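Local atomic coordinates of putative mannose-6-phosphate isomerase YvyI (Bacillus subtilis, PDB entry 1QWR), a protein that probably catalyses the zinc-dependent interconversion of D-mannose 6-phosphate and D-fructose 6-phosphate. Residues D125-E128 / N129-I132; L212-A215 / K216-A220; F245-E249 / Y250-Y254. All coordinates share one frame; numbering follows the deposited sequence.

Interaction 1 of 3, residues D125-E128 / N129-I132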
ATOM      1  N   ASP A 125       1.369  -0.763  13.237  1.00 19.73           N
ATOM      2  CA  ASP A 125       0.931  -0.915  14.627  1.00 19.60           C
ATOM      3  C   ASP A 125      -0.459  -1.542  14.609  1.00 23.15           C
ATOM      4  O   ASP A 125      -1.156  -1.529  13.592  1.00 20.58           O
ATOM      5  CB  ASP A 125       0.872   0.460  15.306  1.00 21.14           C
ATOM      6  CG  ASP A 125       0.859   0.374  16.836  1.00 22.73           C
ATOM      7  OD1 ASP A 125       0.909  -0.738  17.395  1.00 21.65           O
ATOM      8  OD2 ASP A 125       0.800   1.437  17.484  1.00 25.41           O
ATOM      9  N   CYS A 126      -0.865  -2.094  15.740  1.00 23.26           N
ATOM     10  CA  CYS A 126      -2.172  -2.720  15.818  1.00 24.98           C
ATOM     11  C   CYS A 126      -2.445  -3.056  17.268  1.00 26.24           C
ATOM     12  O   CYS A 126      -1.522  -3.114  18.083  1.00 25.36           O
ATOM     13  CB  CYS A 126      -2.227  -4.004  14.963  1.00 22.29           C
ATOM     14  SG  CYS A 126      -1.206  -5.416  15.489  1.00 22.99           S
ATOM     15  N   LYS A 127      -3.715  -3.271  17.581  1.00 28.28           N
ATOM     16  CA  LYS A 127      -4.093  -3.609  18.946  1.00 29.90           C
ATOM     17  C   LYS A 127      -3.683  -5.037  19.248  1.00 30.60           C
ATOM     18  O   LYS A 127      -3.491  -5.858  18.336  1.00 27.81           O
ATOM     19  CB  LYS A 127      -5.601  -3.441  19.153  1.00 30.54           C
ATOM     20  CG  LYS A 127      -6.464  -4.353  18.295  1.00 36.52           C
ATOM     21  CD  LYS A 127      -7.932  -4.220  18.670  1.00 40.45           C
ATOM     22  CE  LYS A 127      -8.828  -5.003  17.730  1.00 41.97           C
ATOM     23  NZ  LYS A 127     -10.258  -4.932  18.172  1.00 46.41           N
ATOM     24  N   GLU A 128      -3.552  -5.326  20.540  1.00 31.91           N
ATOM     25  CA  GLU A 128      -3.152  -6.640  21.007  1.00 34.29           C
ATOM     26  C   GLU A 128      -3.875  -7.836  20.371  1.00 34.12           C
ATOM     27  O   GLU A 128      -3.228  -8.813  20.001  1.00 35.02           O
ATOM     28  CB  GLU A 128      -3.284  -6.708  22.542  1.00 38.75           C
ATOM     29  CG  GLU A 128      -3.017  -8.095  23.153  1.00 43.96           C
ATOM     30  CD  GLU A 128      -4.236  -9.017  23.121  1.00 48.41           C
ATOM     31  OE1 GLU A 128      -5.263  -8.672  23.751  1.00 51.80           O
ATOM     32  OE2 GLU A 128      -4.172 -10.091  22.475  1.00 50.97           O
ATOM     33  N   ASN A 129      -5.194  -7.776  20.237  1.00 33.86           N
ATOM     34  CA  ASN A 129      -5.913  -8.920  19.663  1.00 36.11           C
ATOM     35  C   ASN A 129      -6.311  -8.743  18.194  1.00 35.04           C
ATOM     36  O   ASN A 129      -7.291  -9.341  17.731  1.00 35.68           O
ATOM     37  CB  ASN A 129      -7.170  -9.219  20.480  1.00 40.04           C
ATOM     38  CG  ASN A 129      -8.147  -8.065  20.477  1.00 44.02           C
ATOM     39  OD1 ASN A 129      -8.110  -7.205  19.592  1.00 47.94           O
ATOM     40  ND2 ASN A 129      -9.040  -8.044  21.458  1.00 46.88           N
ATOM     41  N   ALA A 130      -5.551  -7.928  17.468  1.00 31.40           N
ATOM     42  CA  ALA A 130      -5.840  -7.670  16.061  1.00 29.58           C
ATOM     43  C   ALA A 130      -5.713  -8.903  15.167  1.00 27.45           C
ATOM     44  O   ALA A 130      -4.894  -9.797  15.406  1.00 24.94           O
ATOM     45  CB  ALA A 130      -4.924  -6.540  15.535  1.00 28.61           C
ATOM     46  N   GLU A 131      -6.536  -8.938  14.125  1.00 26.97           N
ATOM     47  CA  GLU A 131      -6.516 -10.027  13.164  1.00 28.00           C
ATOM     48  C   GLU A 131      -6.742  -9.478  11.763  1.00 24.83           C
ATOM     49  O   GLU A 131      -7.049  -8.302  11.564  1.00 26.44           O
ATOM     50  CB  GLU A 131      -7.663 -11.012  13.398  1.00 29.74           C
ATOM     51  CG  GLU A 131      -7.825 -11.594  14.771  1.00 34.75           C
ATOM     52  CD  GLU A 131      -9.044 -12.515  14.816  1.00 37.32           C
ATOM     53  OE1 GLU A 131     -10.170 -12.021  14.567  1.00 37.39           O
ATOM     54  OE2 GLU A 131      -8.873 -13.725  15.083  1.00 39.70           O
ATOM     55  N   ILE A 132      -6.601 -10.374  10.798  1.00 24.95           N
ATOM     56  CA  ILE A 132      -6.895 -10.079   9.406  1.00 23.11           C
ATOM     57  C   ILE A 132      -7.619 -11.326   8.883  1.00 24.00           C
ATOM     58  O   ILE A 132      -7.483 -12.418   9.449  1.00 20.82           O
ATOM     59  CB  ILE A 132      -5.627  -9.842   8.547  1.00 24.13           C
ATOM     60  CG1 ILE A 132      -4.760 -11.093   8.519  1.00 22.47           C
ATOM     61  CG2 ILE A 132      -4.879  -8.623   9.076  1.00 22.24           C
ATOM     62  CD1 ILE A 132      -3.602 -11.030   7.500  1.00 23.36           C
TER
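Ala130 meets Lys127 and Cys126 across a tight reversal of the chain. Its backbone N donates to Lys127 O at 3.0 Å, with an N-H...O angle of 155°. The apolar part of the contact also centres on Ala130, whose CB lies 3.7 Å from Cys126 CB and 3.9 Å from Cys126 SG, alongside the cysteine side chain. The hydrogen bond closes a type I beta turn from Lys127 to Ala130, whose end CA atoms are 5.3 Å apart, and Cys126 packs on Ala130 from just before it. The turn connects strand 119-126 to strand 131-136 without pairing them: the former runs antiparallel to 167-170 and 182-189, the latter to 157-161 and 176-178. Among the polar side chains, Lys127 turns its CG between backbone N and carbonyl carbon (chi1 63°) and then extends past Asn129. There Lys127 CE comes 3.0 Å from Asn129 OD1, whereas Lys127 NZ, at 3.4 Å from the same oxygen, has too poor an angle for a hydrogen bond. Glu128 bends at chi2 (-84°), folding its carboxylate back toward the Asn129 backbone. From strand 157-161, Lys161 NZ donates to Glu128 O and Ala130 O, and Asp125 OD2 forms a salt bridge with Arg28.

Interaction 2 of 3, residues L212-A215 / K216-A220; sequences LHFA and KAVNA
The first torsions of Phe214 and Val218 set their side chains next to each other: Phe214 CG lies opposite the backbone N (chi1 -159°), while Val218 CG2 stands beside its own N. The two side chains lie side by side and point the same way. Phe214 CE1 comes 3.5 Å from Val218 CG2, which approaches the ring obliquely. Val218 CG2 also sits 3.2 Å from Phe214 O, so that methyl touches both the ring and the backbone oxygen of Phe214. Helix 141-149 covers this apolar pair, with Ile148 touching Phe214 and Val145 touching Val218.

His213 occupies the N-cap position of helix 214-220, and its O receives Ala217 N at 2.9 Å, the first of the i to i+4 bonds. Val218 N follows, donating to Phe214 O at 3.0 Å. His213 is also joined by a backbone hydrogen bond to Arg196, the probable active-site arginine. On another flank Lys216 extends away to a salt bridge with Glu111.

Asn219 turns its CG beside the backbone N (chi1 -87°), which carries ND2 back to Ala215 O. Asn219 ND2 donates to Ala215 O at 2.9 Å from well above the carbonyl plane, while Asn219 N donates to the same oxygen at 2.9 Å. Two donors on one carbonyl probably polarise it, and the side-chain bond is likely to restrict rotation of the Asn219 amide.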
ATOM      1  N   LEU A 212     -21.779  -4.053  -3.449  1.00 26.32           N
ATOM      2  CA  LEU A 212     -21.205  -5.394  -3.342  1.00 25.83           C
ATOM      3  C   LEU A 212     -21.092  -5.888  -4.792  1.00 25.95           C
ATOM      4  O   LEU A 212     -21.840  -5.437  -5.662  1.00 27.02           O
ATOM      5  CB  LEU A 212     -22.106  -6.320  -2.512  1.00 24.36           C
ATOM      6  CG  LEU A 212     -22.412  -5.886  -1.069  1.00 25.38           C
ATOM      7  CD1 LEU A 212     -23.182  -7.004  -0.353  1.00 26.94           C
ATOM      8  CD2 LEU A 212     -21.118  -5.581  -0.320  1.00 24.95           C
ATOM      9  N   HIS A 213     -20.150  -6.786  -5.054  1.00 26.70           N
ATOM     10  CA  HIS A 213     -19.926  -7.291  -6.407  1.00 26.88           C
ATOM     11  C   HIS A 213     -19.764  -8.797  -6.270  1.00 28.10           C
ATOM     12  O   HIS A 213     -18.678  -9.332  -6.491  1.00 25.87           O
ATOM     13  CB  HIS A 213     -18.631  -6.687  -6.972  1.00 27.65           C
ATOM     14  CG  HIS A 213     -18.383  -5.271  -6.541  1.00 30.50           C
ATOM     15  ND1 HIS A 213     -18.680  -4.183  -7.337  1.00 32.85           N
ATOM     16  CD2 HIS A 213     -17.891  -4.766  -5.383  1.00 30.42           C
ATOM     17  CE1 HIS A 213     -18.377  -3.070  -6.687  1.00 32.59           C
ATOM     18  NE2 HIS A 213     -17.898  -3.397  -5.500  1.00 33.52           N
ATOM     19  N   PHE A 214     -20.848  -9.467  -5.895  1.00 27.29           N
ATOM     20  CA  PHE A 214     -20.836 -10.909  -5.672  1.00 29.03           C
ATOM     21  C   PHE A 214     -20.315 -11.755  -6.848  1.00 26.38           C
ATOM     22  O   PHE A 214     -19.382 -12.535  -6.682  1.00 26.12           O
ATOM     23  CB  PHE A 214     -22.252 -11.367  -5.276  1.00 32.03           C
ATOM     24  CG  PHE A 214     -22.292 -12.687  -4.544  1.00 36.48           C
ATOM     25  CD1 PHE A 214     -21.122 -13.390  -4.267  1.00 37.55           C
ATOM     26  CD2 PHE A 214     -23.508 -13.230  -4.134  1.00 39.13           C
ATOM     27  CE1 PHE A 214     -21.159 -14.618  -3.595  1.00 38.97           C
ATOM     28  CE2 PHE A 214     -23.559 -14.459  -3.459  1.00 38.77           C
ATOM     29  CZ  PHE A 214     -22.382 -15.151  -3.192  1.00 40.01           C
ATOM     30  N   ALA A 215     -20.917 -11.602  -8.020  1.00 26.77           N
ATOM     31  CA  ALA A 215     -20.527 -12.368  -9.203  1.00 25.92           C
ATOM     32  C   ALA A 215     -19.067 -12.159  -9.556  1.00 24.43           C
ATOM     33  O   ALA A 215     -18.306 -13.115  -9.721  1.00 22.27           O
ATOM     34  CB  ALA A 215     -21.410 -11.978 -10.398  1.00 27.40           C
ATOM     35  N   LYS A 216     -18.674 -10.897  -9.668  1.00 22.68           N
ATOM     36  CA  LYS A 216     -17.296 -10.594 -10.016  1.00 21.73           C
ATOM     37  C   LYS A 216     -16.315 -11.131  -8.990  1.00 21.65           C
ATOM     38  O   LYS A 216     -15.248 -11.615  -9.354  1.00 21.12           O
ATOM     39  CB  LYS A 216     -17.110  -9.085 -10.199  1.00 22.87           C
ATOM     40  CG  LYS A 216     -17.679  -8.563 -11.519  1.00 24.31           C
ATOM     41  CD  LYS A 216     -17.378  -7.090 -11.719  1.00 27.97           C
ATOM     42  CE  LYS A 216     -17.750  -6.637 -13.114  1.00 32.11           C
ATOM     43  NZ  LYS A 216     -17.399  -5.209 -13.329  1.00 34.01           N
ATOM     44  N   ALA A 217     -16.666 -11.048  -7.708  1.00 19.95           N
ATOM     45  CA  ALA A 217     -15.781 -11.544  -6.663  1.00 20.02           C
ATOM     46  C   ALA A 217     -15.588 -13.044  -6.822  1.00 20.79           C
ATOM     47  O   ALA A 217     -14.475 -13.568  -6.728  1.00 20.58           O
ATOM     48  CB  ALA A 217     -16.373 -11.246  -5.274  1.00 19.19           C
ATOM     49  N   VAL A 218     -16.684 -13.749  -7.051  1.00 22.61           N
ATOM     50  CA  VAL A 218     -16.581 -15.200  -7.202  1.00 22.04           C
ATOM     51  C   VAL A 218     -15.768 -15.547  -8.448  1.00 19.94           C
ATOM     52  O   VAL A 218     -14.935 -16.458  -8.430  1.00 23.08           O
ATOM     53  CB  VAL A 218     -17.986 -15.832  -7.257  1.00 22.58           C
ATOM     54  CG1 VAL A 218     -17.867 -17.333  -7.473  1.00 24.17           C
ATOM     55  CG2 VAL A 218     -18.711 -15.560  -5.924  1.00 22.78           C
ATOM     56  N   ASN A 219     -15.983 -14.802  -9.524  1.00 21.66           N
ATOM     57  CA  ASN A 219     -15.229 -15.036 -10.759  1.00 20.40           C
ATOM     58  C   ASN A 219     -13.733 -14.762 -10.565  1.00 20.36           C
ATOM     59  O   ASN A 219     -12.886 -15.483 -11.089  1.00 19.09           O
ATOM     60  CB  ASN A 219     -15.753 -14.143 -11.874  1.00 24.38           C
ATOM     61  CG  ASN A 219     -16.916 -14.766 -12.623  1.00 31.09           C
ATOM     62  OD1 ASN A 219     -16.728 -15.698 -13.414  1.00 35.28           O
ATOM     63  ND2 ASN A 219     -18.114 -14.265 -12.380  1.00 29.54           N
ATOM     64  N   ALA A 220     -13.402 -13.719  -9.814  1.00 19.43           N
ATOM     65  CA  ALA A 220     -11.993 -13.373  -9.621  1.00 20.27           C
ATOM     66  C   ALA A 220     -11.274 -14.157  -8.549  1.00 20.57           C
ATOM     67  O   ALA A 220     -10.033 -14.227  -8.532  1.00 19.94           O
ATOM     68  CB  ALA A 220     -11.866 -11.880  -9.314  1.00 19.45           C
TER

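Interaction 3 of 3, residues F245-E249 / Y250-Y254; sequences FVQGE and YFSVY
Tyr250 lies alongside Glu249, both side chains pointing the same way. Tyr250 CG stands beside its backbone N (chi1 -59°), which lays the ring along Glu249. From its root, Tyr250 CB is 3.6 Å from Glu249 C and Tyr250 CG also faces that carbon; farther out, Tyr250 CD2 is 4.0 Å from Glu249 CB, which sits over one ring face. Tyr250 CE2 then passes 4.0 Å from Glu249 OE2, with carboxylate and ring planes 26° apart. At the tip, Tyr250 OH and Glu249 OE2 share two waters, each donating to the carboxylate and meeting the hydroxyl weakly. A leucine here would probably leave the two waters without their hydroxyl partner and Glu249 CB without the ring face it covers. The pair lies in the turn of the hairpin joining strands 240-247 and 252-259 of the cupin domain. Here Gly248 N donates to Phe251 O at 2.8 Å, and a water links Gly248 O to Ser252 OG. Farther along, Phe245 and Val246 both face Val253, a classic beta bulge: Phe245 N donates to Val253 O at 2.9 Å and Val253 N to Val246 O at 3.0 Å. Val246 CG1 meets the edge of the Phe251 ring. Gln247 NE2 bonds weakly to Tyr254 OH, whose stronger partner is His318.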
ATOM      1  N   PHE A 245      11.169  -7.836   2.511  1.00 19.15           N
ATOM      2  CA  PHE A 245       9.930  -8.574   2.758  1.00 17.61           C
ATOM      3  C   PHE A 245       9.523  -9.445   1.588  1.00 19.73           C
ATOM      4  O   PHE A 245       9.006 -10.548   1.773  1.00 20.25           O
ATOM      5  CB  PHE A 245       8.780  -7.603   3.043  1.00 16.85           C
ATOM      6  CG  PHE A 245       8.930  -6.828   4.309  1.00 16.21           C
ATOM      7  CD1 PHE A 245       8.883  -7.471   5.546  1.00 15.55           C
ATOM      8  CD2 PHE A 245       9.059  -5.435   4.274  1.00 15.45           C
ATOM      9  CE1 PHE A 245       8.959  -6.740   6.736  1.00 18.56           C
ATOM     10  CE2 PHE A 245       9.135  -4.688   5.460  1.00 18.23           C
ATOM     11  CZ  PHE A 245       9.086  -5.342   6.693  1.00 19.17           C
ATOM     12  N   VAL A 246       9.733  -8.938   0.379  1.00 17.54           N
ATOM     13  CA  VAL A 246       9.353  -9.673  -0.803  1.00 18.43           C
ATOM     14  C   VAL A 246       9.988  -9.061  -2.038  1.00 18.56           C
ATOM     15  O   VAL A 246      10.300  -7.856  -2.087  1.00 16.42           O
ATOM     16  CB  VAL A 246       7.792  -9.689  -0.991  1.00 19.22           C
ATOM     17  CG1 VAL A 246       7.274  -8.268  -1.328  1.00 17.13           C
ATOM     18  CG2 VAL A 246       7.407 -10.681  -2.078  1.00 21.31           C
ATOM     19  N   GLN A 247      10.219  -9.920  -3.019  1.00 17.95           N
ATOM     20  CA  GLN A 247      10.766  -9.512  -4.296  1.00 20.32           C
ATOM     21  C   GLN A 247       9.890 -10.257  -5.278  1.00 22.68           C
ATOM     22  O   GLN A 247      10.222 -11.356  -5.732  1.00 23.84           O
ATOM     23  CB  GLN A 247      12.233  -9.926  -4.389  1.00 23.15           C
ATOM     24  CG  GLN A 247      13.091  -9.139  -3.405  1.00 24.47           C
ATOM     25  CD  GLN A 247      14.565  -9.469  -3.510  1.00 30.92           C
ATOM     26  OE1 GLN A 247      14.958 -10.620  -3.421  1.00 31.86           O
ATOM     27  NE2 GLN A 247      15.387  -8.446  -3.687  1.00 33.46           N
ATOM     28  N   GLY A 248       8.747  -9.653  -5.591  1.00 21.89           N
ATOM     29  CA  GLY A 248       7.785 -10.302  -6.463  1.00 23.30           C
ATOM     30  C   GLY A 248       7.681  -9.801  -7.886  1.00 22.72           C
ATOM     31  O   GLY A 248       8.437  -8.939  -8.320  1.00 19.82           O
ATOM     32  N   GLU A 249       6.713 -10.350  -8.613  1.00 22.22           N
ATOM     33  CA  GLU A 249       6.514  -9.970 -10.007  1.00 24.32           C
ATOM     34  C   GLU A 249       6.077  -8.524 -10.157  1.00 21.70           C
ATOM     35  O   GLU A 249       6.381  -7.890 -11.159  1.00 19.90           O
ATOM     36  CB  GLU A 249       5.448 -10.861 -10.650  1.00 30.47           C
ATOM     37  CG  GLU A 249       5.633 -12.342 -10.377  1.00 40.16           C
ATOM     38  CD  GLU A 249       4.473 -13.188 -10.899  1.00 45.85           C
ATOM     39  OE1 GLU A 249       4.381 -14.374 -10.499  1.00 47.09           O
ATOM     40  OE2 GLU A 249       3.659 -12.669 -11.710  1.00 49.07           O
ATOM     41  N   TYR A 250       5.362  -8.002  -9.168  1.00 19.00           N
ATOM     42  CA  TYR A 250       4.840  -6.646  -9.267  1.00 20.13           C
ATOM     43  C   TYR A 250       5.590  -5.598  -8.470  1.00 19.60           C
ATOM     44  O   TYR A 250       5.510  -4.419  -8.791  1.00 20.59           O
ATOM     45  CB  TYR A 250       3.367  -6.626  -8.844  1.00 25.50           C
ATOM     46  CG  TYR A 250       2.504  -7.539  -9.681  1.00 29.60           C
ATOM     47  CD1 TYR A 250       2.026  -7.138 -10.926  1.00 32.08           C
ATOM     48  CD2 TYR A 250       2.252  -8.843  -9.264  1.00 32.53           C
ATOM     49  CE1 TYR A 250       1.313  -8.032 -11.744  1.00 34.81           C
ATOM     50  CE2 TYR A 250       1.551  -9.734 -10.062  1.00 34.43           C
ATOM     51  CZ  TYR A 250       1.086  -9.329 -11.299  1.00 35.94           C
ATOM     52  OH  TYR A 250       0.420 -10.247 -12.087  1.00 38.20           O
ATOM     53  N   PHE A 251       6.311  -6.025  -7.439  1.00 16.75           N
ATOM     54  CA  PHE A 251       7.071  -5.102  -6.597  1.00 14.94           C
ATOM     55  C   PHE A 251       7.945  -5.840  -5.603  1.00 15.03           C
ATOM     56  O   PHE A 251       7.774  -7.039  -5.379  1.00 14.88           O
ATOM     57  CB  PHE A 251       6.114  -4.173  -5.808  1.00 15.78           C
ATOM     58  CG  PHE A 251       4.964  -4.901  -5.124  1.00 15.95           C
ATOM     59  CD1 PHE A 251       5.181  -5.684  -3.983  1.00 16.51           C
ATOM     60  CD2 PHE A 251       3.657  -4.801  -5.645  1.00 14.84           C
ATOM     61  CE1 PHE A 251       4.108  -6.373  -3.356  1.00 15.75           C
ATOM     62  CE2 PHE A 251       2.574  -5.478  -5.034  1.00 13.27           C
ATOM     63  CZ  PHE A 251       2.790  -6.265  -3.892  1.00 15.11           C
ATOM     64  N   SER A 252       8.890  -5.105  -5.026  1.00 13.19           N
ATOM     65  CA  SER A 252       9.805  -5.605  -3.990  1.00 13.08           C
ATOM     66  C   SER A 252       9.610  -4.565  -2.883  1.00 14.68           C
ATOM     67  O   SER A 252       9.576  -3.349  -3.162  1.00 14.31           O
ATOM     68  CB  SER A 252      11.264  -5.584  -4.471  1.00 14.34           C
ATOM     69  OG  SER A 252      11.481  -6.543  -5.526  1.00 15.65           O
ATOM     70  N   VAL A 253       9.487  -5.027  -1.646  1.00 12.17           N
ATOM     71  CA  VAL A 253       9.256  -4.124  -0.526  1.00 13.41           C
ATOM     72  C   VAL A 253      10.259  -4.395   0.576  1.00 14.49           C
ATOM     73  O   VAL A 253      10.564  -5.558   0.849  1.00 15.39           O
ATOM     74  CB  VAL A 253       7.826  -4.300   0.016  1.00 12.06           C
ATOM     75  CG1 VAL A 253       7.538  -3.245   1.131  1.00 13.43           C
ATOM     76  CG2 VAL A 253       6.828  -4.135  -1.155  1.00 13.55           C
ATOM     77  N   TYR A 254      10.728  -3.323   1.216  1.00 12.82           N
ATOM     78  CA  TYR A 254      11.760  -3.408   2.251  1.00 14.71           C
ATOM     79  C   TYR A 254      11.514  -2.453   3.406  1.00 14.49           C
ATOM     80  O   TYR A 254      10.770  -1.489   3.284  1.00 13.85           O
ATOM     81  CB  TYR A 254      13.108  -2.989   1.684  1.00 11.63           C
ATOM     82  CG  TYR A 254      13.471  -3.583   0.368  1.00 16.24           C
ATOM     83  CD1 TYR A 254      14.459  -4.565   0.281  1.00 15.28           C
ATOM     84  CD2 TYR A 254      12.847  -3.159  -0.807  1.00 16.57           C
ATOM     85  CE1 TYR A 254      14.820  -5.099  -0.929  1.00 16.66           C
ATOM     86  CE2 TYR A 254      13.200  -3.698  -2.037  1.00 18.38           C
ATOM     87  CZ  TYR A 254      14.200  -4.673  -2.088  1.00 17.89           C
ATOM     88  OH  TYR A 254      14.610  -5.190  -3.303  1.00 14.92           O
TER
HETATM   89  O   HOH W   1      10.147  -6.672  -7.832  1.00 27.46           O
HETATM   90  O   HOH W   2       0.985 -13.532 -11.503  1.00 47.76           O
HETATM   91  O   HOH W   3       2.719 -10.742 -13.737  1.00 52.65           O

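The three local contacts follow one another along the chain without touching. The centres of interaction 1 and interaction 2 lie about 28 Å apart, those of interaction 1 and interaction 3 about 24 Å, and those of interaction 2 and interaction 3 about 27 Å. Interactions 2 and 3 approach the zinc site of His101, Glu119 and His176 from different parts of the chain. Interaction 2 does so through His213, whose side chain is about 4 Å from that of Arg196 and about 12 Å from the zinc ion. Interaction 3 approaches through Phe251, whose side chain is about 5 Å from that of Glu119 and about 11 Å from the zinc ion. Interaction 1 lies away from the site, yet its residues Asp125 and Cys126 end strand 119-126, which begins at Glu119.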